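Local coordinates for protein cryptochrome DASH (Arabidopsis thaliana, PDB 2J4D) that binds FAD and a methenyltetrahydrofolate antenna, binds DNA without sequence specificity, repairs cyclobutane pyrimidine dimers in single-stranded DNA and may act as a photoreceptor, at residues Met380-Leu383 against Ser384-Phe388; Gly387-Asn391 against Arg392-Ile396; Gly461-Val464 against Ala465-Gln469. All blocks are in the same frame, centred on the assembly; numbering follows the deposited sequence.

Contact 1 of 3, residues Met380-Leu383 against Ser384-Phe388; sequences MKEL and STTGF. With FAD (flavin-adenine dinucleotide), chain C.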
loop_
_atom_site.group_PDB
_atom_site.type_symbol
_atom_site.label_atom_id
_atom_site.label_comp_id
_atom_site.label_asym_id
_atom_site.label_seq_id
_atom_site.Cartn_x
_atom_site.Cartn_y
_atom_site.Cartn_z
ATOM N N MET A 380 -18.775 -0.946 0.956
ATOM C CA MET A 380 -18.325 -2.302 1.259
ATOM C C MET A 380 -18.353 -3.178 0.011
ATOM O O MET A 380 -17.535 -4.089 -0.141
ATOM C CB MET A 380 -19.185 -2.917 2.366
ATOM C CG MET A 380 -19.129 -2.145 3.685
ATOM S SD MET A 380 -17.434 -1.799 4.243
ATOM C CE MET A 380 -16.848 -3.495 4.554
ATOM N N LYS A 381 -19.288 -2.901 -0.892
ATOM C CA LYS A 381 -19.363 -3.678 -2.121
ATOM C C LYS A 381 -18.193 -3.257 -3.020
ATOM O O LYS A 381 -17.582 -4.090 -3.688
ATOM C CB LYS A 381 -20.700 -3.436 -2.833
ATOM C CG LYS A 381 -20.980 -4.419 -3.970
ATOM C CD LYS A 381 -22.379 -4.237 -4.557
ATOM C CE LYS A 381 -23.483 -4.508 -3.523
ATOM N NZ LYS A 381 -23.543 -5.924 -3.036
ATOM N N GLU A 382 -17.875 -1.964 -3.034
ATOM C CA GLU A 382 -16.754 -1.489 -3.847
ATOM C C GLU A 382 -15.489 -2.225 -3.403
ATOM O O GLU A 382 -14.706 -2.715 -4.218
ATOM C CB GLU A 382 -16.542 0.024 -3.678
ATOM C CG GLU A 382 -15.377 0.546 -4.536
ATOM C CD GLU A 382 -15.109 2.033 -4.381
ATOM O OE1 GLU A 382 -15.953 2.747 -3.806
ATOM O OE2 GLU A 382 -14.045 2.490 -4.849
ATOM N N LEU A 383 -15.315 -2.308 -2.091
ATOM C CA LEU A 383 -14.156 -2.972 -1.505
ATOM C C LEU A 383 -14.018 -4.448 -1.883
ATOM O O LEU A 383 -12.962 -4.871 -2.347
ATOM C CB LEU A 383 -14.218 -2.854 0.014
ATOM C CG LEU A 383 -13.124 -3.604 0.779
ATOM C CD1 LEU A 383 -11.745 -3.018 0.425
ATOM C CD2 LEU A 383 -13.394 -3.489 2.262
ATOM N N SER A 384 -15.072 -5.239 -1.682
ATOM C CA SER A 384 -14.979 -6.663 -2.003
ATOM C C SER A 384 -14.902 -6.944 -3.508
ATOM O O SER A 384 -14.411 -7.984 -3.924
ATOM C CB SER A 384 -16.149 -7.433 -1.374
ATOM O OG SER A 384 -17.384 -6.922 -1.823
ATOM N N THR A 385 -15.366 -6.003 -4.319
ATOM C CA THR A 385 -15.351 -6.152 -5.770
ATOM C C THR A 385 -14.055 -5.683 -6.428
ATOM O O THR A 385 -13.599 -6.275 -7.408
ATOM C CB THR A 385 -16.502 -5.339 -6.422
ATOM O OG1 THR A 385 -17.750 -5.721 -5.830
ATOM C CG2 THR A 385 -16.550 -5.574 -7.935
ATOM N N THR A 386 -13.464 -4.619 -5.892
ATOM C CA THR A 386 -12.254 -4.044 -6.492
ATOM C C THR A 386 -11.000 -4.046 -5.617
ATOM O O THR A 386 -9.897 -3.895 -6.130
ATOM C CB THR A 386 -12.499 -2.578 -6.892
ATOM O OG1 THR A 386 -12.717 -1.816 -5.700
ATOM C CG2 THR A 386 -13.742 -2.447 -7.799
ATOM N N GLY A 387 -11.162 -4.195 -4.306
ATOM C CA GLY A 387 -9.998 -4.172 -3.429
ATOM C C GLY A 387 -9.570 -2.747 -3.105
ATOM O O GLY A 387 -8.471 -2.504 -2.594
ATOM N N PHE A 388 -10.439 -1.790 -3.412
ATOM C CA PHE A 388 -10.156 -0.384 -3.139
ATOM C C PHE A 388 -11.406 0.297 -2.584
ATOM O O PHE A 388 -12.526 -0.158 -2.820
ATOM C CB PHE A 388 -9.726 0.333 -4.428
ATOM C CG PHE A 388 -9.291 1.765 -4.220
ATOM C CD1 PHE A 388 -7.973 2.063 -3.884
ATOM C CD2 PHE A 388 -10.204 2.813 -4.335
ATOM C CE1 PHE A 388 -7.564 3.384 -3.661
ATOM C CE2 PHE A 388 -9.803 4.144 -4.114
ATOM C CZ PHE A 388 -8.479 4.424 -3.775
HETATM P PA FAD C . -4.789 10.213 -2.259
HETATM O O1A FAD C . -4.483 10.380 -3.695
HETATM O O2A FAD C . -5.786 11.097 -1.610
HETATM O O5B FAD C . -3.437 10.320 -1.394
HETATM C C5B FAD C . -2.148 10.124 -2.016
HETATM C C4B FAD C . -1.346 9.143 -1.153
HETATM O O4B FAD C . -1.224 9.691 0.158
HETATM C C3B FAD C . -1.989 7.774 -0.964
HETATM O O3B FAD C . -1.781 6.914 -2.072
HETATM C C2B FAD C . -1.345 7.328 0.313
HETATM O O2B FAD C . -0.109 6.667 0.162
HETATM C C1B FAD C . -1.253 8.630 1.128
HETATM N N9A FAD C . -2.377 8.876 2.057
HETATM C C8A FAD C . -3.498 9.654 1.842
HETATM N N7A FAD C . -4.314 9.671 2.887
HETATM C C5A FAD C . -3.698 8.875 3.827
HETATM C C6A FAD C . -4.070 8.494 5.139
HETATM N N6A FAD C . -5.173 8.899 5.754
HETATM N N1A FAD C . -3.209 7.654 5.824
HETATM C C2A FAD C . -2.054 7.210 5.226
HETATM N N3A FAD C . -1.641 7.535 3.977
HETATM C C4A FAD C . -2.501 8.357 3.316
HETATM N N1 FAD C . -3.921 3.659 3.055
HETATM C C2 FAD C . -3.002 2.711 2.658
HETATM O O2 FAD C . -2.074 3.003 1.925
HETATM N N3 FAD C . -3.161 1.395 3.120
HETATM C C4 FAD C . -4.195 0.982 3.956
HETATM O O4 FAD C . -4.283 -0.202 4.328
HETATM C C4X FAD C . -5.137 1.961 4.359
HETATM N N5 FAD C . -6.213 1.635 5.198
HETATM C C5X FAD C . -7.070 2.626 5.681
HETATM C C6 FAD C . -8.067 2.316 6.615
HETATM C C7 FAD C . -8.953 3.294 7.124
HETATM C C7M FAD C . -10.004 2.895 8.130
HETATM C C8 FAD C . -8.814 4.652 6.658
HETATM C C8M FAD C . -9.719 5.771 7.148
HETATM C C9 FAD C . -7.813 4.976 5.721
HETATM C C9A FAD C . -6.924 3.981 5.214
HETATM N N10 FAD C . -5.905 4.280 4.262
HETATM C C10 FAD C . -4.966 3.294 3.884
HETATM C "C1'" FAD C . -5.559 5.706 3.956
HETATM C "C2'" FAD C . -6.261 6.347 2.741
HETATM O "O2'" FAD C . -7.660 6.146 2.836
HETATM C "C3'" FAD C . -5.737 5.722 1.450
HETATM O "O3'" FAD C . -4.304 5.852 1.368
HETATM C "C4'" FAD C . -6.290 6.354 0.161
HETATM O "O4'" FAD C . -7.709 6.195 0.099
HETATM C "C5'" FAD C . -5.640 5.678 -1.040
HETATM O "O5'" FAD C . -6.122 6.267 -2.251
HETATM P P FAD C . -5.407 7.419 -3.057
HETATM O O1P FAD C . -4.095 6.868 -3.436
HETATM O O2P FAD C . -6.273 7.812 -4.202
HETATM O O3P FAD C . -5.346 8.704 -2.128
HETATM O O HOH W 1 -12.502 0.932 -6.446
#

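Contact 2 of 3, residues Gly387-Asn391 against Arg392-Ile396; sequences GFMSN and RGRQI. With FAD (flavin-adenine dinucleotide), chain C.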
loop_
_atom_site.group_PDB
_atom_site.type_symbol
_atom_site.label_atom_id
_atom_site.label_comp_id
_atom_site.label_asym_id
_atom_site.label_seq_id
_atom_site.Cartn_x
_atom_site.Cartn_y
_atom_site.Cartn_z
ATOM N N GLY A 387 -11.162 -4.195 -4.306
ATOM C CA GLY A 387 -9.998 -4.172 -3.429
ATOM C C GLY A 387 -9.570 -2.747 -3.105
ATOM O O GLY A 387 -8.471 -2.504 -2.594
ATOM N N PHE A 388 -10.439 -1.790 -3.412
ATOM C CA PHE A 388 -10.156 -0.384 -3.139
ATOM C C PHE A 388 -11.406 0.297 -2.584
ATOM O O PHE A 388 -12.526 -0.158 -2.820
ATOM C CB PHE A 388 -9.726 0.333 -4.428
ATOM C CG PHE A 388 -9.291 1.765 -4.220
ATOM C CD1 PHE A 388 -7.973 2.063 -3.884
ATOM C CD2 PHE A 388 -10.204 2.813 -4.335
ATOM C CE1 PHE A 388 -7.564 3.384 -3.661
ATOM C CE2 PHE A 388 -9.803 4.144 -4.114
ATOM C CZ PHE A 388 -8.479 4.424 -3.775
ATOM N N MET A 389 -11.200 1.370 -1.824
ATOM C CA MET A 389 -12.296 2.166 -1.272
ATOM C C MET A 389 -11.732 3.569 -1.125
ATOM O O MET A 389 -10.558 3.725 -0.767
ATOM C CB MET A 389 -12.751 1.647 0.097
ATOM C CG MET A 389 -14.013 2.353 0.619
ATOM S SD MET A 389 -14.513 1.899 2.294
ATOM C CE MET A 389 -14.685 0.091 2.148
ATOM N N SER A 390 -12.546 4.583 -1.416
ATOM C CA SER A 390 -12.089 5.970 -1.301
ATOM C C SER A 390 -11.770 6.265 0.155
ATOM O O SER A 390 -12.307 5.618 1.056
ATOM C CB SER A 390 -13.166 6.958 -1.771
ATOM O OG SER A 390 -14.273 6.947 -0.886
ATOM N N ASN A 391 -10.903 7.248 0.382
ATOM C CA ASN A 391 -10.541 7.622 1.742
ATOM C C ASN A 391 -11.792 8.043 2.524
ATOM O O ASN A 391 -11.954 7.696 3.695
ATOM C CB ASN A 391 -9.533 8.772 1.718
ATOM C CG ASN A 391 -9.177 9.254 3.114
ATOM O OD1 ASN A 391 -8.697 8.482 3.947
ATOM N ND2 ASN A 391 -9.423 10.531 3.381
ATOM N N ARG A 392 -12.673 8.798 1.873
ATOM C CA ARG A 392 -13.907 9.251 2.516
ATOM C C ARG A 392 -14.743 8.031 2.927
ATOM O O ARG A 392 -15.249 7.959 4.041
ATOM C CB ARG A 392 -14.690 10.148 1.546
ATOM C CG ARG A 392 -16.091 10.557 1.996
ATOM C CD ARG A 392 -16.083 11.258 3.344
ATOM N NE ARG A 392 -15.009 12.244 3.439
ATOM C CZ ARG A 392 -14.808 13.024 4.499
ATOM N NH1 ARG A 392 -15.615 12.935 5.548
ATOM N NH2 ARG A 392 -13.789 13.880 4.520
ATOM N N GLY A 393 -14.862 7.063 2.025
ATOM C CA GLY A 393 -15.628 5.868 2.332
ATOM C C GLY A 393 -15.056 5.077 3.495
ATOM O O GLY A 393 -15.804 4.600 4.358
ATOM N N ARG A 394 -13.732 4.934 3.529
ATOM C CA ARG A 394 -13.088 4.187 4.603
ATOM C C ARG A 394 -13.351 4.827 5.960
ATOM O O ARG A 394 -13.576 4.130 6.949
ATOM C CB ARG A 394 -11.574 4.101 4.368
ATOM C CG ARG A 394 -11.189 3.433 3.069
ATOM C CD ARG A 394 -9.663 3.231 2.947
ATOM N NE ARG A 394 -9.262 3.143 1.545
ATOM C CZ ARG A 394 -8.140 2.581 1.107
ATOM N NH1 ARG A 394 -7.286 2.034 1.965
ATOM N NH2 ARG A 394 -7.866 2.582 -0.197
ATOM N N GLN A 395 -13.301 6.154 6.024
ATOM C CA GLN A 395 -13.557 6.828 7.288
ATOM C C GLN A 395 -15.008 6.584 7.726
ATOM O O GLN A 395 -15.286 6.343 8.902
ATOM C CB GLN A 395 -13.317 8.334 7.153
ATOM C CG GLN A 395 -11.893 8.715 6.770
ATOM C CD GLN A 395 -11.691 10.213 6.795
ATOM O OE1 GLN A 395 -11.636 10.822 7.860
ATOM N NE2 GLN A 395 -11.600 10.818 5.619
ATOM N N ILE A 396 -15.927 6.656 6.771
ATOM C CA ILE A 396 -17.341 6.453 7.059
ATOM C C ILE A 396 -17.663 5.028 7.516
ATOM O O ILE A 396 -18.270 4.838 8.576
ATOM C CB ILE A 396 -18.204 6.810 5.825
ATOM C CG1 ILE A 396 -18.026 8.292 5.483
ATOM C CG2 ILE A 396 -19.671 6.515 6.105
ATOM C CD1 ILE A 396 -18.655 8.704 4.174
HETATM P PA FAD C . -4.789 10.213 -2.259
HETATM O O1A FAD C . -4.483 10.380 -3.695
HETATM O O2A FAD C . -5.786 11.097 -1.610
HETATM O O5B FAD C . -3.437 10.320 -1.394
HETATM C C5B FAD C . -2.148 10.124 -2.016
HETATM C C4B FAD C . -1.346 9.143 -1.153
HETATM O O4B FAD C . -1.224 9.691 0.158
HETATM C C3B FAD C . -1.989 7.774 -0.964
HETATM O O3B FAD C . -1.781 6.914 -2.072
HETATM C C2B FAD C . -1.345 7.328 0.313
HETATM O O2B FAD C . -0.109 6.667 0.162
HETATM C C1B FAD C . -1.253 8.630 1.128
HETATM N N9A FAD C . -2.377 8.876 2.057
HETATM C C8A FAD C . -3.498 9.654 1.842
HETATM N N7A FAD C . -4.314 9.671 2.887
HETATM C C5A FAD C . -3.698 8.875 3.827
HETATM C C6A FAD C . -4.070 8.494 5.139
HETATM N N6A FAD C . -5.173 8.899 5.754
HETATM N N1A FAD C . -3.209 7.654 5.824
HETATM C C2A FAD C . -2.054 7.210 5.226
HETATM N N3A FAD C . -1.641 7.535 3.977
HETATM C C4A FAD C . -2.501 8.357 3.316
HETATM N N1 FAD C . -3.921 3.659 3.055
HETATM C C2 FAD C . -3.002 2.711 2.658
HETATM O O2 FAD C . -2.074 3.003 1.925
HETATM N N3 FAD C . -3.161 1.395 3.120
HETATM C C4 FAD C . -4.195 0.982 3.956
HETATM O O4 FAD C . -4.283 -0.202 4.328
HETATM C C4X FAD C . -5.137 1.961 4.359
HETATM N N5 FAD C . -6.213 1.635 5.198
HETATM C C5X FAD C . -7.070 2.626 5.681
HETATM C C6 FAD C . -8.067 2.316 6.615
HETATM C C7 FAD C . -8.953 3.294 7.124
HETATM C C7M FAD C . -10.004 2.895 8.130
HETATM C C8 FAD C . -8.814 4.652 6.658
HETATM C C8M FAD C . -9.719 5.771 7.148
HETATM C C9 FAD C . -7.813 4.976 5.721
HETATM C C9A FAD C . -6.924 3.981 5.214
HETATM N N10 FAD C . -5.905 4.280 4.262
HETATM C C10 FAD C . -4.966 3.294 3.884
HETATM C "C1'" FAD C . -5.559 5.706 3.956
HETATM C "C2'" FAD C . -6.261 6.347 2.741
HETATM O "O2'" FAD C . -7.660 6.146 2.836
HETATM C "C3'" FAD C . -5.737 5.722 1.450
HETATM O "O3'" FAD C . -4.304 5.852 1.368
HETATM C "C4'" FAD C . -6.290 6.354 0.161
HETATM O "O4'" FAD C . -7.709 6.195 0.099
HETATM C "C5'" FAD C . -5.640 5.678 -1.040
HETATM O "O5'" FAD C . -6.122 6.267 -2.251
HETATM P P FAD C . -5.407 7.419 -3.057
HETATM O O1P FAD C . -4.095 6.868 -3.436
HETATM O O2P FAD C . -6.273 7.812 -4.202
HETATM O O3P FAD C . -5.346 8.704 -2.128
#

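Contact 3 of 3, residues Gly461-Val464 against Ala465-Gln469; sequences GEYV and AFWLQ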
loop_
_atom_site.group_PDB
_atom_site.type_symbol
_atom_site.label_atom_id
_atom_site.label_comp_id
_atom_site.label_asym_id
_atom_site.label_seq_id
_atom_site.Cartn_x
_atom_site.Cartn_y
_atom_site.Cartn_z
ATOM N N GLY A 461 -26.695 10.928 -5.103
ATOM C CA GLY A 461 -26.791 9.489 -4.925
ATOM C C GLY A 461 -26.146 8.767 -6.089
ATOM O O GLY A 461 -26.387 7.583 -6.322
ATOM N N GLU A 462 -25.316 9.492 -6.826
ATOM C CA GLU A 462 -24.624 8.939 -7.980
ATOM C C GLU A 462 -23.742 7.749 -7.580
ATOM O O GLU A 462 -23.694 6.734 -8.278
ATOM C CB GLU A 462 -23.757 10.024 -8.616
ATOM C CG GLU A 462 -23.596 9.904 -10.112
ATOM C CD GLU A 462 -24.893 10.189 -10.842
ATOM O OE1 GLU A 462 -25.460 11.283 -10.635
ATOM O OE2 GLU A 462 -25.349 9.324 -11.621
ATOM N N TYR A 463 -23.045 7.877 -6.452
ATOM C CA TYR A 463 -22.158 6.810 -5.989
ATOM C C TYR A 463 -22.905 5.551 -5.556
ATOM O O TYR A 463 -22.614 4.460 -6.039
ATOM C CB TYR A 463 -21.276 7.302 -4.831
ATOM C CG TYR A 463 -20.421 6.205 -4.215
ATOM C CD1 TYR A 463 -19.299 5.704 -4.881
ATOM C CD2 TYR A 463 -20.764 5.638 -2.990
ATOM C CE1 TYR A 463 -18.545 4.660 -4.341
ATOM C CE2 TYR A 463 -20.015 4.591 -2.440
ATOM C CZ TYR A 463 -18.911 4.110 -3.123
ATOM O OH TYR A 463 -18.187 3.070 -2.588
ATOM N N VAL A 464 -23.862 5.684 -4.647
ATOM C CA VAL A 464 -24.590 4.502 -4.205
ATOM C C VAL A 464 -25.362 3.848 -5.352
ATOM O O VAL A 464 -25.521 2.627 -5.381
ATOM C CB VAL A 464 -25.545 4.820 -3.037
ATOM C CG1 VAL A 464 -24.746 5.374 -1.872
ATOM C CG2 VAL A 464 -26.619 5.805 -3.468
ATOM N N ALA A 465 -25.811 4.656 -6.308
ATOM C CA ALA A 465 -26.566 4.150 -7.458
ATOM C C ALA A 465 -25.690 3.323 -8.393
ATOM O O ALA A 465 -26.146 2.345 -8.994
ATOM C CB ALA A 465 -27.193 5.316 -8.232
ATOM N N PHE A 466 -24.432 3.724 -8.531
ATOM C CA PHE A 466 -23.517 2.996 -9.392
ATOM C C PHE A 466 -23.275 1.596 -8.832
ATOM O O PHE A 466 -23.273 0.613 -9.574
ATOM C CB PHE A 466 -22.180 3.747 -9.515
ATOM C CG PHE A 466 -21.122 2.979 -10.254
ATOM C CD1 PHE A 466 -20.226 2.162 -9.568
ATOM C CD2 PHE A 466 -21.054 3.028 -11.644
ATOM C CE1 PHE A 466 -19.279 1.401 -10.254
ATOM C CE2 PHE A 466 -20.111 2.271 -12.346
ATOM C CZ PHE A 466 -19.220 1.453 -11.649
ATOM N N TRP A 467 -23.087 1.508 -7.518
ATOM C CA TRP A 467 -22.811 0.227 -6.873
ATOM C C TRP A 467 -24.036 -0.601 -6.519
ATOM O O TRP A 467 -23.964 -1.832 -6.472
ATOM C CB TRP A 467 -21.958 0.444 -5.617
ATOM C CG TRP A 467 -20.531 0.745 -5.960
ATOM C CD1 TRP A 467 -19.896 1.951 -5.865
ATOM C CD2 TRP A 467 -19.599 -0.155 -6.565
ATOM N NE1 TRP A 467 -18.624 1.859 -6.385
ATOM C CE2 TRP A 467 -18.417 0.577 -6.823
ATOM C CE3 TRP A 467 -19.649 -1.510 -6.921
ATOM C CZ2 TRP A 467 -17.291 -0.002 -7.423
ATOM C CZ3 TRP A 467 -18.527 -2.090 -7.519
ATOM C CH2 TRP A 467 -17.365 -1.330 -7.762
ATOM N N LEU A 468 -25.151 0.070 -6.263
ATOM C CA LEU A 468 -26.387 -0.613 -5.906
ATOM C C LEU A 468 -27.403 -0.254 -6.991
ATOM O O LEU A 468 -28.301 0.560 -6.775
ATOM C CB LEU A 468 -26.851 -0.136 -4.525
ATOM C CG LEU A 468 -25.761 -0.222 -3.441
ATOM C CD1 LEU A 468 -26.236 0.418 -2.147
ATOM C CD2 LEU A 468 -25.385 -1.673 -3.210
ATOM N N GLN A 469 -27.234 -0.867 -8.162
ATOM C CA GLN A 469 -28.085 -0.610 -9.320
ATOM C C GLN A 469 -29.592 -0.550 -9.084
ATOM O O GLN A 469 -30.299 0.102 -9.852
ATOM C CB GLN A 469 -27.781 -1.619 -10.437
ATOM C CG GLN A 469 -27.492 -3.031 -9.959
ATOM C CD GLN A 469 -26.102 -3.159 -9.358
ATOM O OE1 GLN A 469 -25.939 -3.604 -8.218
ATOM N NE2 GLN A 469 -25.090 -2.769 -10.126
#

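Contact 1 of 3, residues Met380-Leu383 against Ser384-Phe388
Lys381 O and Glu382 O each accept twice from a single threonine, Thr385 and Thr386 respectively, through its N-H and its hydroxyl, in the last turn of helix 374-386. Lys381 O takes Thr385 OG1 at 2.7 Å and Thr385 N at 3.0 Å, from opposite faces of its carbonyl plane. At Glu382 O, Thr386 N arrives almost in line with the C=O bond, whereas Thr386 OG1, 2.6 Å from Glu382 O, stands 44° out of the carbonyl plane and off the lone-pair directions. Different rotations serve the two hydroxyls. Thr385 OG1 lies next to its backbone N (chi1 -55°), but Thr386 OG1 sits between N and the carbonyl carbon (chi1 66°), where the chain ahead can also reach it.

That second role is an ST turn, in which Phe388 N donates to Thr386 OG1 over 3.2 Å. A water donates to the same hydroxyl and, at 2.7 Å, to Glu382 OE2. The Glu382 chain, fully extended, runs alongside Phe388, and its OE2 meets the edge of that ring at CD2, 3.9 Å away; Glu382 OE1 is hydrogen-bonded to Tyr463 OH. Gly387 ends the helix with positive phi, its N bonded to Leu383 O at 2.7 Å; a CB there would press on the preceding carbonyl oxygen.

With a valine at Thr386, Glu382 O would probably lose its second donor, and Phe388 N and the water a partner each, leaving the turn less firmly set. Phe388 CZ lies 3.4 Å from FAD O5', at the ring edge. The chemistry implies that the hydroxyls supplement the backbone bonds closing the helix end, and the ST-turn bond is consistent with holding the bend that brings Phe388 to the cofactor.

Contact 2 of 3, residues Gly387-Asn391 against Arg392-Ile396
Met389 O is held by two nitrogens of Arg394, which approaches side-on: NE lies 2.7 Å from Met389 O, and NH2 3.0 Å from it. The oxygen lies within 7° of the guanidinium plane for both bonds, though the NH2 bond is the more bent; only NH2 is in the carbonyl plane, and NE comes from above it. NH2 also forms a salt bridge with Asp422, which probably offsets its charge; together with the two bonds to Met389 O this is consistent with a guanidinium held in one rotation. Between CG and NE the arginine chain is extended, sliding past Met389 in the opposite direction, with Met389 SD 3.7 Å from Arg394 CG.

Ser390 is the N-cap of helix 391-404. Its OG, turned between N and the carbonyl carbon (chi1 68°), accepts from Gly393 N at 3.0 Å, while Ser390 O accepts Arg394 N at 2.9 Å and Asn391 O accepts Gln395 N. A CB on Gly393 would be tight against both Ser390 OG and Met389 CG. In this helical domain of a class-1 photolyase the start of the helix borders the FAD pocket through Arg394 and Gln395.

Arg394 NH1 comes within 3.2 Å of FAD C4X and is hydrogen-bonded outside the two segments; FAD N5 lies at the guanidinium edge, while C3' of the ribityl chain stands over one face. Arg394 NH2 also sits above a face of the Phe388 ring, 3.6 Å from Phe388 CE1, although the cation-pi pair is long and at most weak. Arg392 NH1 instead bonds to Gln453, with Tyr457 in a cation-pi contact.

Contact 3 of 3, residues Gly461-Val464 against Ala465-Gln469
Tyr463 and Trp467, one helical turn apart, meet in an offset edge-to-face pair: ring centroids, taken on the five-membered ring of the indole, are 4.9 Å apart and the planes lie at 62°, with the Trp467 edge turned to the Tyr463 face.

From CB the tyrosine starts away from the following turn, and CG anti to the backbone N (chi1 175°) carries the ring obliquely across the indole edge. Along one side of the ring, CD1 comes within 3.9 Å of Trp467 CD1. Next, CE1 makes the closest approach, 3.4 Å to Trp467 CD1, with Trp467 NE1 only slightly farther off. CZ is 3.6 Å from Trp467 CD1, and at the tip OH still passes that carbon at 3.9 Å, but its polar partner lies elsewhere, in the carboxylate of Glu382.

The backbone beneath is a short helix: Ala465 N bonds to Gly461 O at 3.0 Å, and Leu468 N to Val464 O at 2.7 Å, whereas Trp467 N reaches Tyr463 O only weakly. Gly461, at the N-cap, has positive phi.

Within the FAD-binding domain, helix 462-467 packs on helix 374-386 without touching the cofactor: Tyr463 meets Ala378 and Asn379, and Trp467 meets Glu382, with Leu468, just past the helix, on Lys381. At its far end Arg244, just ahead of strand 245-248, bonds to Phe466 O and makes a cation-pi contact with the Phe466 ring.

How the contacts relate
Contacts 1 and 2 share Gly387 and Phe388 and run from the end of helix 374-386 through the turn into helix 391-404; Met389 CE packs on Leu383 CB at 3.7 Å. Both touch FAD, and their chemistry is polar: hydroxyls help finish one helix in contact 1, while in contact 2 a serine caps the next and a guanidinium ties it back to the loop. Contact 3 is mostly buried too but lies farther out, its centre about 26 Å from the centre of the chain, against about 15 and 14 Å for contacts 1 and 2, and joins rings. It meets contact 1 partly through Trp467 CZ2 on Glu382 CG, 3.5 Å apart, but has no touch with contact 2.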